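Long-range contact in putative acetyltransferase Sthe_0691 (Sphaerobacter thermophilus, PDB 3SHP), which probably transfers an acetyl group from acetyl-CoA to a still unidentified acceptor, as a putative member of the GNAT acetyltransferase family: residues Leu134-Glu138 / Leu161-Gln165. Sequence-based numbering, arbitrary orientation.
Sequences LAAAE and LLIYQ
Tyr164, on strand 157-167, sends its ring across to helix 131-139, where Leu134, Ala137 and Glu138 meet it within little more than one turn. The one polar link is a hydrogen bond from Tyr164 OH to Glu138 OE2, 2.8 Å long. The hydroxyl reaches OE2 on its anti side, 31° out of the carboxylate plane, while OE2 itself lies at the ring edge. The Glu138 chain, bent at chi2, brings the carboxylate to the phenol, and its plane stands 47° from that of the ring. The remaining contacts are apolar. Leu134 crosses Tyr164 at about a right angle, its CD2 branch 3.4 Å from Tyr164 CE1, and the same methyl meets Leu162 CD1 at 3.9 Å. Ala137 adds its CB, 3.8 Å from Tyr164 CD2; its small side chain is consistent with the 7.3 Å between Ala137 CA and Tyr164 CA. Segments 134-138 and 161-165 run roughly parallel, their axes 22° apart, in the C-terminal half of a GNAT-like fold. Strand 157-167 is hydrogen-bonded between strands 121-127 and 143-151; Ile126 and Leu142 also pack on Ala137, helix 98-116 flanks the helix through Leu106, and Phe45 of a second subunit touches Leu162.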
loop_
_atom_site.group_PDB
_atom_site.type_symbol
_atom_site.label_atom_id
_atom_site.label_comp_id
_atom_site.label_asym_id
_atom_site.label_seq_id
_atom_site.Cartn_x
_atom_site.Cartn_y
_atom_site.Cartn_z
ATOM N N LEU A 134 33.291 0.152 -10.027
ATOM C CA LEU A 134 34.287 0.379 -8.971
ATOM C C LEU A 134 35.671 0.644 -9.584
ATOM O O LEU A 134 36.387 1.569 -9.157
ATOM C CB LEU A 134 34.353 -0.812 -8.019
ATOM C CG LEU A 134 33.084 -1.010 -7.182
ATOM C CD1 LEU A 134 33.160 -2.370 -6.524
ATOM C CD2 LEU A 134 32.919 0.114 -6.131
ATOM N N ALA A 135 36.037 -0.162 -10.589
ATOM C CA ALA A 135 37.356 -0.010 -11.203
ATOM C C ALA A 135 37.460 1.327 -11.930
ATOM O O ALA A 135 38.512 1.972 -11.888
ATOM C CB ALA A 135 37.666 -1.172 -12.128
ATOM N N ALA A 136 36.369 1.758 -12.575
ATOM C CA ALA A 136 36.372 3.061 -13.257
ATOM C C ALA A 136 36.596 4.164 -12.236
ATOM O O ALA A 136 37.325 5.098 -12.498
ATOM C CB ALA A 136 35.069 3.295 -14.037
ATOM N N ALA A 137 35.982 4.043 -11.065
ATOM C CA ALA A 137 36.094 5.082 -10.042
ATOM C C ALA A 137 37.516 5.180 -9.517
ATOM O O ALA A 137 38.060 6.275 -9.362
ATOM C CB ALA A 137 35.123 4.811 -8.903
ATOM N N GLU A 138 38.111 4.024 -9.251
ATOM C CA GLU A 138 39.493 3.966 -8.810
ATOM C C GLU A 138 40.439 4.599 -9.835
ATOM O O GLU A 138 41.272 5.421 -9.454
ATOM C CB GLU A 138 39.888 2.532 -8.446
ATOM C CG GLU A 138 39.398 2.180 -7.047
ATOM C CD GLU A 138 38.997 0.720 -6.873
ATOM O OE1 GLU A 138 39.329 -0.130 -7.749
ATOM O OE2 GLU A 138 38.351 0.427 -5.840
ATOM N N LEU A 161 26.237 -0.670 -0.257
ATOM C CA LEU A 161 26.432 0.516 -1.074
ATOM C C LEU A 161 27.718 1.191 -0.611
ATOM O O LEU A 161 27.903 1.425 0.594
ATOM C CB LEU A 161 25.272 1.492 -0.917
ATOM C CG LEU A 161 25.385 2.716 -1.843
ATOM C CD1 LEU A 161 25.423 2.251 -3.316
ATOM C CD2 LEU A 161 24.267 3.775 -1.582
ATOM N N LEU A 162 28.588 1.515 -1.559
ATOM C CA LEU A 162 29.829 2.193 -1.256
ATOM C C LEU A 162 29.726 3.604 -1.753
ATOM O O LEU A 162 29.085 3.842 -2.768
ATOM C CB LEU A 162 31.008 1.489 -1.938
ATOM C CG LEU A 162 31.201 0.002 -1.601
ATOM C CD1 LEU A 162 32.441 -0.593 -2.305
ATOM C CD2 LEU A 162 31.308 -0.139 -0.109
ATOM N N ILE A 163 30.346 4.542 -1.038
ATOM C CA ILE A 163 30.429 5.929 -1.486
ATOM C C ILE A 163 31.883 6.255 -1.771
ATOM O O ILE A 163 32.735 6.211 -0.865
ATOM C CB ILE A 163 29.931 6.921 -0.424
ATOM C CG1 ILE A 163 28.566 6.502 0.132
ATOM C CG2 ILE A 163 29.939 8.349 -0.990
ATOM C CD1 ILE A 163 27.410 6.624 -0.878
ATOM N N TYR A 164 32.162 6.569 -3.033
ATOM C CA TYR A 164 33.504 6.911 -3.474
ATOM C C TYR A 164 33.595 8.419 -3.552
ATOM O O TYR A 164 32.637 9.077 -3.966
ATOM C CB TYR A 164 33.796 6.287 -4.857
ATOM C CG TYR A 164 34.399 4.907 -4.760
ATOM C CD1 TYR A 164 33.652 3.836 -4.269
ATOM C CD2 TYR A 164 35.713 4.671 -5.151
ATOM C CE1 TYR A 164 34.200 2.576 -4.152
ATOM C CE2 TYR A 164 36.280 3.391 -5.053
ATOM C CZ TYR A 164 35.506 2.356 -4.563
ATOM O OH TYR A 164 36.019 1.082 -4.457
ATOM N N GLN A 165 34.753 8.953 -3.166
ATOM C CA GLN A 165 34.980 10.400 -3.125
ATOM C C GLN A 165 36.365 10.788 -3.587
ATOM O O GLN A 165 37.326 10.023 -3.446
ATOM C CB GLN A 165 34.752 10.935 -1.704
ATOM C CG GLN A 165 33.275 10.901 -1.282
ATOM C CD GLN A 165 33.012 11.706 -0.006
ATOM O OE1 GLN A 165 33.412 11.303 1.100
ATOM N NE2 GLN A 165 32.336 12.838 -0.152
#